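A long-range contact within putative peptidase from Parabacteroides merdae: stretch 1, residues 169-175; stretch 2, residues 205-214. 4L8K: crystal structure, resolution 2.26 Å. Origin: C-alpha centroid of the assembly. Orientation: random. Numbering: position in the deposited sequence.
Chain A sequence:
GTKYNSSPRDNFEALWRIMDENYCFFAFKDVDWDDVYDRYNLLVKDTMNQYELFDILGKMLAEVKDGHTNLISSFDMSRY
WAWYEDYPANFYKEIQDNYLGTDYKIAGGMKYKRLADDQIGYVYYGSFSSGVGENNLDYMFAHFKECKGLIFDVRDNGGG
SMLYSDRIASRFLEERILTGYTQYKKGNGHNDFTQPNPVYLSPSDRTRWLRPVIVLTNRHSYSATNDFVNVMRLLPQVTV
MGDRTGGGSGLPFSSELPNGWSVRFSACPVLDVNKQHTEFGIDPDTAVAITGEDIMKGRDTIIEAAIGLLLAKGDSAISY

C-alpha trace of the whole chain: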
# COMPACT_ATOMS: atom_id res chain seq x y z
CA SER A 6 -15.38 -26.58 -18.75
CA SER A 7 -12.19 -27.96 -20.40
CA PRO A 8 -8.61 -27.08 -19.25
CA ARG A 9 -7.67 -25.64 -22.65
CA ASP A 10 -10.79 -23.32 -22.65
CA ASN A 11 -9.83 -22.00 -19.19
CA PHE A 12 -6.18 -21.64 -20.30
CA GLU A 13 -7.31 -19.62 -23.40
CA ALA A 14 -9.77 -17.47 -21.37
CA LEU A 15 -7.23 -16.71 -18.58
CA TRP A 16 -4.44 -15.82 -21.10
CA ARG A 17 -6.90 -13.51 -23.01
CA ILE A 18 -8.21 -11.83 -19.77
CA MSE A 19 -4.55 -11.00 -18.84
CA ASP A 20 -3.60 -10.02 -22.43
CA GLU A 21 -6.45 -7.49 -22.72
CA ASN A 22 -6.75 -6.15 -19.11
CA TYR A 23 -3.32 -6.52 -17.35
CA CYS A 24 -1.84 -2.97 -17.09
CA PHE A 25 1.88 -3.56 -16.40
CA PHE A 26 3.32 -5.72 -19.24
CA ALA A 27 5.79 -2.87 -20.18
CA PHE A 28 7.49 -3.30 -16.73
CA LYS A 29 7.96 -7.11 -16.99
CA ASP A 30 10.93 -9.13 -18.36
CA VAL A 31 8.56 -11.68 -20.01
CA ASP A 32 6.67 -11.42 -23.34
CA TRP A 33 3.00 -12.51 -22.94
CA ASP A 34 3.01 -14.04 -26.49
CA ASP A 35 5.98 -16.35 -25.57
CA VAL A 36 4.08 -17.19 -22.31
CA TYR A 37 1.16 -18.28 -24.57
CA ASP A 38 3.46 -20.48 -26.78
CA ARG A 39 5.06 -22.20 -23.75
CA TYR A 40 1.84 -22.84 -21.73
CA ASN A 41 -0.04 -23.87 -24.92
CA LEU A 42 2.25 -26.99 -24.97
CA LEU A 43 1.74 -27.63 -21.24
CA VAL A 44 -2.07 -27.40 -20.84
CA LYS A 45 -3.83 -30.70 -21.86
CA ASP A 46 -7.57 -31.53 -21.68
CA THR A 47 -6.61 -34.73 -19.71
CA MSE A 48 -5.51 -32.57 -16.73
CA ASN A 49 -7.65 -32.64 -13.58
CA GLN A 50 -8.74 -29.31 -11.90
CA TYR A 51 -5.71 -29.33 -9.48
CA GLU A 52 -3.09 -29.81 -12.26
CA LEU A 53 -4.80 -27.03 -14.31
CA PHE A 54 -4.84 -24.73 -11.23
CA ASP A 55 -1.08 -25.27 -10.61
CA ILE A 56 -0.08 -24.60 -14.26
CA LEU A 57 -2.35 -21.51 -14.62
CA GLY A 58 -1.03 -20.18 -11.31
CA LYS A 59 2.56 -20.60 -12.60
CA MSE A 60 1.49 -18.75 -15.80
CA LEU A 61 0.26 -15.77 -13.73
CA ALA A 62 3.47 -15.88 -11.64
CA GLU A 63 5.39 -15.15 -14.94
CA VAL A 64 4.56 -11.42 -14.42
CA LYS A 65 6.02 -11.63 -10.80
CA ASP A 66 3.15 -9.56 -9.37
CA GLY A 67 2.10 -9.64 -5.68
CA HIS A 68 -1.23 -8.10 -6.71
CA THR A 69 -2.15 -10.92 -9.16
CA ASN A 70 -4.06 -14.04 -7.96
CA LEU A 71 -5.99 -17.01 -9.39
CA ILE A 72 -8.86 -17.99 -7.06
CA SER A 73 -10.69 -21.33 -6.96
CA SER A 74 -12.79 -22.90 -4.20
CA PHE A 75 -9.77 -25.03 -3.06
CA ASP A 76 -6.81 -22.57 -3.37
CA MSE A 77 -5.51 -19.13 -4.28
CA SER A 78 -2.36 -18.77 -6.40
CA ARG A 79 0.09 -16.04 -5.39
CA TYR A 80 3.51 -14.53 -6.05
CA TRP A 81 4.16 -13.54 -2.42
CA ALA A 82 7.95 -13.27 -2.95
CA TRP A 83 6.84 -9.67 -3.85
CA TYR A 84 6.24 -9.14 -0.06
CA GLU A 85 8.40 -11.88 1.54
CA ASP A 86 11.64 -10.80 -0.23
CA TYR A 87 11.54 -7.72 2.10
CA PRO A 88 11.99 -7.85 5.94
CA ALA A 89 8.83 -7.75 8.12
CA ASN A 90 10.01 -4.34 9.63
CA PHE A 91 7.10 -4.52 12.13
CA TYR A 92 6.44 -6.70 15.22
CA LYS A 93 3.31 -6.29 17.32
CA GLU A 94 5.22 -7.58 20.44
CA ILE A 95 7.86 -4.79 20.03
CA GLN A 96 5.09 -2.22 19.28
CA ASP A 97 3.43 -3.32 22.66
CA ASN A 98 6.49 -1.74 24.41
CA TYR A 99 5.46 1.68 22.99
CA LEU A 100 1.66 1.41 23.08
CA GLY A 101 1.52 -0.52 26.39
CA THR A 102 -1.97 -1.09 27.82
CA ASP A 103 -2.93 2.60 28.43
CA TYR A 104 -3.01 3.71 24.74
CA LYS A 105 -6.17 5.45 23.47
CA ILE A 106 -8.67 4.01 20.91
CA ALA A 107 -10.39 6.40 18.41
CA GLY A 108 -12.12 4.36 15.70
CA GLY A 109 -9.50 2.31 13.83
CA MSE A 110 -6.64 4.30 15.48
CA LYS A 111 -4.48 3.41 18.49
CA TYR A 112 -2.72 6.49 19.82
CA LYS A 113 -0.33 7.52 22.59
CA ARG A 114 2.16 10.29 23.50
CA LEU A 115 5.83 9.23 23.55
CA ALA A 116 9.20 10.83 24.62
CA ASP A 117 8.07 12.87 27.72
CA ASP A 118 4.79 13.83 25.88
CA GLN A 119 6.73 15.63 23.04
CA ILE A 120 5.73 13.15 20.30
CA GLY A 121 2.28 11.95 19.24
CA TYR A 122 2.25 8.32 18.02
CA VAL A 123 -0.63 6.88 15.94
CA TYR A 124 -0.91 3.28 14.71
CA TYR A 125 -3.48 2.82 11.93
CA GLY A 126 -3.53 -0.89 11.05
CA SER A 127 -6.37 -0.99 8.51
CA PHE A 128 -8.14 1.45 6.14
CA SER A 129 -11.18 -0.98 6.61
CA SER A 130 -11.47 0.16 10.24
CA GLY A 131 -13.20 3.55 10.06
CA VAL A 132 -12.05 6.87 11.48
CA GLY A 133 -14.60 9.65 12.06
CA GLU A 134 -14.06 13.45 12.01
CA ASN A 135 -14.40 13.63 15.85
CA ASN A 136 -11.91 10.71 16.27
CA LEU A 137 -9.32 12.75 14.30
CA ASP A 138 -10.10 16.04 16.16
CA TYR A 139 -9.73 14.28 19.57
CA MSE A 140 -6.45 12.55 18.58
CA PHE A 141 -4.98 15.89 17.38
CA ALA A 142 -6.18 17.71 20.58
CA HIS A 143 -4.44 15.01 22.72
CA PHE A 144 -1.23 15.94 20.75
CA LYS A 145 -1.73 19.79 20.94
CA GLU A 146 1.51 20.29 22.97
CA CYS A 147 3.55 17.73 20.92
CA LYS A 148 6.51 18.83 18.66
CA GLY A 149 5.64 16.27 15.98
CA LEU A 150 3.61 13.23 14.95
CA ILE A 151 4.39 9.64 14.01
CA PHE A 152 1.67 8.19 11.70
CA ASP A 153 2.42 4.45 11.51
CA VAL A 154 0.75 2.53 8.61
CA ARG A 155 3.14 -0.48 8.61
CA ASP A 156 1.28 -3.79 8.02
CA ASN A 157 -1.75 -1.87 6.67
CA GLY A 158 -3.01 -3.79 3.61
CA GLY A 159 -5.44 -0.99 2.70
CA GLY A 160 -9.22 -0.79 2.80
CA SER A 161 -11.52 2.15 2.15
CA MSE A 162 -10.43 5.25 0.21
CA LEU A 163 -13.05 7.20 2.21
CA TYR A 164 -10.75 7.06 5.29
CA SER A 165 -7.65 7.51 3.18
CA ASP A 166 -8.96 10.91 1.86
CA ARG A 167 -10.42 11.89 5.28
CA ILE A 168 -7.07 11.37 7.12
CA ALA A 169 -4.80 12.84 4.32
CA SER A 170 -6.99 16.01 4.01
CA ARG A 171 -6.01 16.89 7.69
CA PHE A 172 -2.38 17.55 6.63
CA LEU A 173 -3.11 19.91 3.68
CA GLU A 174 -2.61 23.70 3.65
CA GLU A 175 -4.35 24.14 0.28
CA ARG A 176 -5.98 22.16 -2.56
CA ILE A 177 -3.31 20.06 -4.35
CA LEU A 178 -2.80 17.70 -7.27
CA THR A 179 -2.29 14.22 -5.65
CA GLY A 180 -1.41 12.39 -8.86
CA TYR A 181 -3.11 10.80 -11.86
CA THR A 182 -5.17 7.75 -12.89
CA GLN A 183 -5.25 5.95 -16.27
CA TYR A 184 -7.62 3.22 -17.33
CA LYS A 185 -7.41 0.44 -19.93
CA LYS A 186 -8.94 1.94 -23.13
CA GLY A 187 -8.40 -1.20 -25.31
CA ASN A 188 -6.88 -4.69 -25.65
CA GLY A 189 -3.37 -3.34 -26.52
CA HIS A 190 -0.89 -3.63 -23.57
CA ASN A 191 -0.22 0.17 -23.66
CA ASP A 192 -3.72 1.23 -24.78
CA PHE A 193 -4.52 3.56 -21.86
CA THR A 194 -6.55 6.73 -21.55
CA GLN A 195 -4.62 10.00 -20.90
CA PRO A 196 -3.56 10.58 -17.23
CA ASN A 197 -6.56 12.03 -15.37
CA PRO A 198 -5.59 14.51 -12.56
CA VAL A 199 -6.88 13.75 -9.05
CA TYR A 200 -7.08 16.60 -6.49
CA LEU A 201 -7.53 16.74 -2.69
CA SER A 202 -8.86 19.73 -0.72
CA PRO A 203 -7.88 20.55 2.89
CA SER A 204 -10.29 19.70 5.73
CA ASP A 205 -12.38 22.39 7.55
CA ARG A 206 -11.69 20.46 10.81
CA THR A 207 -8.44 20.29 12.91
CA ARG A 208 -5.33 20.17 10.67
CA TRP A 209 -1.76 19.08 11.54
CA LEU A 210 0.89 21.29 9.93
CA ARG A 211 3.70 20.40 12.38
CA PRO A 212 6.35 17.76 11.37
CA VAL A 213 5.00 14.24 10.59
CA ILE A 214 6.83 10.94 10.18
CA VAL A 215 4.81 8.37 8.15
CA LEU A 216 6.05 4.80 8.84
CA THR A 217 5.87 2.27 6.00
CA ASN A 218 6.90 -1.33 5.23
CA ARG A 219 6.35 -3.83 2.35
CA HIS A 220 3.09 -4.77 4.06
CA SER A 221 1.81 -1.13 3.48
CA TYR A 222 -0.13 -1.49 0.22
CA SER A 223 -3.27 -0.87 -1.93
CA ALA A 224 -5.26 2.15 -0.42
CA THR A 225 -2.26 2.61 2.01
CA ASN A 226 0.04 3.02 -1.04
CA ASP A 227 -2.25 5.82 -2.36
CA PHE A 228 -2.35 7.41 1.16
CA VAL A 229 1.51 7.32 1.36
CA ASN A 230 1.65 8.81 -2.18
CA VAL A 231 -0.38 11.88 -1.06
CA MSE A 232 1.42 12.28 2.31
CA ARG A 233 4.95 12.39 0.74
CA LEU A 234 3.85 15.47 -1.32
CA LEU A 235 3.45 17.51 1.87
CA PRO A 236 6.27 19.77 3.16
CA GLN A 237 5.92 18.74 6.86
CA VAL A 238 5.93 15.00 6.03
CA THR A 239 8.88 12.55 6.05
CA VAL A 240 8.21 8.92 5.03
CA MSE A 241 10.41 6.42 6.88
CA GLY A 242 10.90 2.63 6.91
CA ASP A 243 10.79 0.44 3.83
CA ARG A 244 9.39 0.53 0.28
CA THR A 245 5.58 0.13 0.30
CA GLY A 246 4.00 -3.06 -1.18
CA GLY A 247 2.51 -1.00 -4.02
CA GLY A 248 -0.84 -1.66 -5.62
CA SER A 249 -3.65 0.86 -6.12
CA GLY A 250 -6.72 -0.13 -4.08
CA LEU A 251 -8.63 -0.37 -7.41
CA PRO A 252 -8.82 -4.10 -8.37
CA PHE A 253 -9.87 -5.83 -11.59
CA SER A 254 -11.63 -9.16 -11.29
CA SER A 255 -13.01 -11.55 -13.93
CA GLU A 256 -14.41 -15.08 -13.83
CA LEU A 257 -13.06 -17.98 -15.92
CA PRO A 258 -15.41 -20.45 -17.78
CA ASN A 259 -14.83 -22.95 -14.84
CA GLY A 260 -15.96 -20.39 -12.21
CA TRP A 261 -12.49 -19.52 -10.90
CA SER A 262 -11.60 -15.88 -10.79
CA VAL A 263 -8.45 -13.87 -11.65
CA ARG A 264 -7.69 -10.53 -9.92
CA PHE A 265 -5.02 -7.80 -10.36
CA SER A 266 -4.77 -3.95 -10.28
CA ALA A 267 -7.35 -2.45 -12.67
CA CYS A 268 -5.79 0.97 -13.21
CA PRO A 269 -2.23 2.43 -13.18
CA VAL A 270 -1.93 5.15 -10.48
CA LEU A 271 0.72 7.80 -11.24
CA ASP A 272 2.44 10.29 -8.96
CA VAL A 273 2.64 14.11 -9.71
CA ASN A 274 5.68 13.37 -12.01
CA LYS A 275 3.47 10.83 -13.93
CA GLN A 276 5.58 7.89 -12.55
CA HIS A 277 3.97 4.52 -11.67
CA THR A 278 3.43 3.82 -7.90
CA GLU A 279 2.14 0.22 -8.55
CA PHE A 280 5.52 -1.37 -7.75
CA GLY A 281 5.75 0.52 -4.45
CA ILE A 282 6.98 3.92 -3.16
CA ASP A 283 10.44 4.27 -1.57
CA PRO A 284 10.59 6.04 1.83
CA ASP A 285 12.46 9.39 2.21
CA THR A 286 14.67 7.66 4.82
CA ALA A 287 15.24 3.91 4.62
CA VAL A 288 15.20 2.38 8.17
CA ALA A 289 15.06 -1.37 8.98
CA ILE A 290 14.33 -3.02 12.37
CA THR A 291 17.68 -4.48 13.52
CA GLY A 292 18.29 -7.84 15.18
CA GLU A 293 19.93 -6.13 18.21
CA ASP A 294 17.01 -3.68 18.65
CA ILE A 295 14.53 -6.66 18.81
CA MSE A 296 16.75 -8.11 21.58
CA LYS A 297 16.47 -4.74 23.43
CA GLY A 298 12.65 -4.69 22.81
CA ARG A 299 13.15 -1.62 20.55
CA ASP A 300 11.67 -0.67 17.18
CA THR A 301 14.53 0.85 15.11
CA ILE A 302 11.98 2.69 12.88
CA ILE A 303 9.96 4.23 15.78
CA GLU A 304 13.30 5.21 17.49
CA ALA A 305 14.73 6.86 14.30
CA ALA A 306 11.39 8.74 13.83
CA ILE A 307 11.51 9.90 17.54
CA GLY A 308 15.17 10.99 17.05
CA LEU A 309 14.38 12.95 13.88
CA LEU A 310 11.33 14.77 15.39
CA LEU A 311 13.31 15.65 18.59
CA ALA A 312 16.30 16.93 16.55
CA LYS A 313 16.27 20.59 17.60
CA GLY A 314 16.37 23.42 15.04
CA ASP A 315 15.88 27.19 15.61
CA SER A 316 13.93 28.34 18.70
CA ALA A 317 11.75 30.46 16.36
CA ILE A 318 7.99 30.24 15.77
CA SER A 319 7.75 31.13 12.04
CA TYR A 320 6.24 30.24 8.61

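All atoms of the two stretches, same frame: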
# COMPACT_ATOMS: atom_id res chain seq x y z
N ALA A 169 -5.75 12.04 5.12
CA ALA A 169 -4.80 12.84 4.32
C ALA A 169 -5.17 14.32 4.25
O ALA A 169 -4.27 15.17 4.30
CB ALA A 169 -4.66 12.27 2.92
N SER A 170 -6.48 14.63 4.13
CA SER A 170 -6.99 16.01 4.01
C SER A 170 -6.71 16.87 5.28
O SER A 170 -6.75 18.10 5.19
CB SER A 170 -8.47 16.00 3.65
OG SER A 170 -9.26 15.51 4.72
N ARG A 171 -6.36 16.23 6.43
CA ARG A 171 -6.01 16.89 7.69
C ARG A 171 -4.58 17.43 7.69
O ARG A 171 -4.22 18.16 8.60
CB ARG A 171 -6.18 15.92 8.88
CG ARG A 171 -7.61 15.41 9.08
CD ARG A 171 -8.58 16.55 9.33
NE ARG A 171 -9.89 16.07 9.76
CZ ARG A 171 -10.31 16.09 11.02
NH1 ARG A 171 -9.56 16.61 11.97
NH2 ARG A 171 -11.52 15.62 11.33
N PHE A 172 -3.78 17.13 6.67
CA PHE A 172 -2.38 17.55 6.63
C PHE A 172 -2.12 18.55 5.49
O PHE A 172 -0.98 18.99 5.30
CB PHE A 172 -1.49 16.30 6.50
CG PHE A 172 -1.65 15.35 7.66
CD1 PHE A 172 -0.86 15.48 8.80
CD2 PHE A 172 -2.59 14.32 7.62
CE1 PHE A 172 -1.03 14.63 9.89
CE2 PHE A 172 -2.75 13.46 8.71
CZ PHE A 172 -1.95 13.61 9.84
N LEU A 173 -3.17 18.97 4.80
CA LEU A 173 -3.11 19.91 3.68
C LEU A 173 -3.27 21.34 4.12
O LEU A 173 -4.04 21.63 5.04
CB LEU A 173 -4.21 19.55 2.66
CG LEU A 173 -3.81 18.67 1.47
CD1 LEU A 173 -3.33 17.30 1.92
CD2 LEU A 173 -4.96 18.49 0.56
N GLU A 174 -2.56 22.25 3.45
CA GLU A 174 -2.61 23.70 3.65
C GLU A 174 -3.54 24.32 2.61
O GLU A 174 -4.22 25.32 2.86
CB GLU A 174 -1.20 24.31 3.54
N GLU A 175 -3.57 23.69 1.44
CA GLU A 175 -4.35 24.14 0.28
C GLU A 175 -4.67 22.96 -0.61
O GLU A 175 -4.05 21.90 -0.46
CB GLU A 175 -3.54 25.19 -0.51
CG GLU A 175 -2.22 24.66 -1.06
CD GLU A 175 -1.31 25.58 -1.84
OE1 GLU A 175 -1.62 26.79 -1.95
OE2 GLU A 175 -0.27 25.09 -2.33
N ASP A 205 -11.91 21.21 6.80
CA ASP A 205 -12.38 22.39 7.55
C ASP A 205 -12.22 22.15 9.06
O ASP A 205 -12.37 23.07 9.86
CB ASP A 205 -13.86 22.74 7.21
CG ASP A 205 -14.86 21.60 7.40
OD1 ASP A 205 -14.51 20.44 7.08
OD2 ASP A 205 -16.01 21.89 7.78
N ARG A 206 -11.89 20.91 9.43
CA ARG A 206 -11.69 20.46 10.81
C ARG A 206 -10.23 20.67 11.24
O ARG A 206 -9.49 21.36 10.55
CB ARG A 206 -12.13 18.99 10.94
CG ARG A 206 -13.52 18.65 10.40
CD ARG A 206 -14.64 19.15 11.27
NE ARG A 206 -14.62 18.53 12.59
CZ ARG A 206 -15.53 17.68 13.04
NH1 ARG A 206 -16.58 17.36 12.29
NH2 ARG A 206 -15.42 17.17 14.26
N THR A 207 -9.81 20.11 12.40
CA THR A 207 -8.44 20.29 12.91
C THR A 207 -7.40 19.72 11.92
O THR A 207 -7.51 18.58 11.47
CB THR A 207 -8.27 19.65 14.30
OG1 THR A 207 -9.27 20.19 15.15
CG2 THR A 207 -6.88 19.91 14.90
N ARG A 208 -6.40 20.56 11.58
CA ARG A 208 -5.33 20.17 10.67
C ARG A 208 -4.00 20.08 11.42
O ARG A 208 -3.82 20.73 12.46
CB ARG A 208 -5.26 21.14 9.47
CG ARG A 208 -6.41 20.91 8.47
CD ARG A 208 -6.39 21.86 7.29
NE ARG A 208 -6.54 23.26 7.70
CZ ARG A 208 -5.71 24.23 7.35
NH1 ARG A 208 -4.67 23.98 6.58
NH2 ARG A 208 -5.92 25.47 7.76
N TRP A 209 -3.08 19.24 10.92
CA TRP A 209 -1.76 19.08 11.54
C TRP A 209 -0.70 19.55 10.54
O TRP A 209 -0.46 18.89 9.51
CB TRP A 209 -1.52 17.63 11.99
CG TRP A 209 -0.24 17.44 12.76
CD1 TRP A 209 1.01 17.24 12.23
CD2 TRP A 209 -0.08 17.40 14.19
NE1 TRP A 209 1.93 17.09 13.25
CE2 TRP A 209 1.29 17.17 14.45
CE3 TRP A 209 -0.96 17.57 15.27
CZ2 TRP A 209 1.79 17.08 15.76
CZ3 TRP A 209 -0.46 17.47 16.56
CH2 TRP A 209 0.89 17.21 16.79
N LEU A 210 -0.09 20.70 10.83
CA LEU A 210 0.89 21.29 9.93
C LEU A 210 2.30 21.23 10.52
O LEU A 210 3.25 21.66 9.88
CB LEU A 210 0.48 22.72 9.57
CG LEU A 210 -0.91 22.89 8.89
CD1 LEU A 210 -1.18 24.34 8.54
CD2 LEU A 210 -1.05 22.02 7.64
N ARG A 211 2.43 20.65 11.72
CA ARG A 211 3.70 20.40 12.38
C ARG A 211 4.39 19.18 11.75
O ARG A 211 3.72 18.43 11.00
CB ARG A 211 3.47 20.17 13.87
CG ARG A 211 3.35 21.47 14.68
CD ARG A 211 2.76 21.15 16.03
NE ARG A 211 1.30 21.06 15.90
CZ ARG A 211 0.46 20.67 16.85
NH1 ARG A 211 0.93 20.27 18.03
NH2 ARG A 211 -0.85 20.70 16.64
N PRO A 212 5.70 18.94 12.00
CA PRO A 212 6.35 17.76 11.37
C PRO A 212 5.61 16.43 11.61
O PRO A 212 4.99 16.21 12.66
CB PRO A 212 7.73 17.76 12.02
CG PRO A 212 7.99 19.20 12.37
CD PRO A 212 6.66 19.70 12.83
N VAL A 213 5.63 15.57 10.58
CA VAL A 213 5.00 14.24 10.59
C VAL A 213 5.97 13.22 10.03
O VAL A 213 6.53 13.44 8.94
CB VAL A 213 3.65 14.18 9.76
CG1 VAL A 213 3.03 12.78 9.74
CG2 VAL A 213 2.64 15.19 10.26
N ILE A 214 6.09 12.07 10.72
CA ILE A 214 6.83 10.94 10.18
C ILE A 214 5.82 9.85 9.86
O ILE A 214 5.13 9.39 10.76
CB ILE A 214 8.02 10.39 11.03
CG1 ILE A 214 8.92 11.53 11.64
CG2 ILE A 214 8.81 9.36 10.23
CD1 ILE A 214 9.66 12.43 10.67

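Three hydrogen bonds tie these two stretches together, and every one of them ends on a backbone carbonyl. Two of the three donors are arginine side chains, one from each stretch; a long side chain can reach a carbonyl that lies well away from its own backbone. The third is a main-chain amide: Trp-209 N gives its hydrogen to Arg-171 O at 2.8 Å, close to the point where Arg-171 and Arg-208 bring their CA atoms within 4.5 Å. The same carbonyl also receives a CA-H...O contact, with Arg-208 CA lying 3.1 Å from Arg-171 O.

Arg-171 leaves its backbone sideways to stretch 2, and its chain must turn to arrive there. Successive m rotamers at chi1 and chi2 bend it, and a t chi3 then extends it, so that Arg-171 NH1 donates to Thr-207 O at 2.9 Å. The acceptor lies near the guanidinium plane, where the N-H bonds point, while one face is left for aliphatic packing: Arg-206 CB sits 3.4 Å from Arg-171 CZ. A flat, delocalized cation suits this buried position because its edge and its face can serve different neighbors. The m, m, m conformation of Arg-206 carries the end of its side chain away, although Arg-206 NE and Arg-171 NH2 remain 4.4 Å apart, a proximity of like charges. Both groups have hydrogen-bond partners elsewhere in the structure.

Arg-208 reaches in the reverse direction. Its m chi1, t chi2 and m chi3 bring Arg-208 NH1 to Leu-173 O at 2.9 Å, with that oxygen also near the guanidinium plane. The length of arginine matters here, since the bond is made by the far end of a side chain whose CB points sideways.

Beside these polar links lies a hydrophobic patch. Phe-172 points its CA-to-CB bond away overall, yet its m chi1 and a chi2 of -89° bring the ring back, placing Phe-172 CE1 3.7 Å from both Trp-209 CB and Val-213 CG2. Val-213, at the start of a strand, points toward stretch 1, and its t rotamer presents CG2 to the ring. The rings of Phe-172 and Trp-209 meet obliquely, with planes at 60°. Trp-209, with chi1 t, directs its indole away from stretch 1, where Trp-209 NE1 donates to Pro-212 O at 3.2 Å; the buried indole thus satisfies its polar group within its own stretch. Nearby, Leu-210 extends in the m, t conformation, bringing Leu-210 CD2 to 3.8 Å from Phe-172 O. Altogether, the contact buries 476 Å², counting both sides.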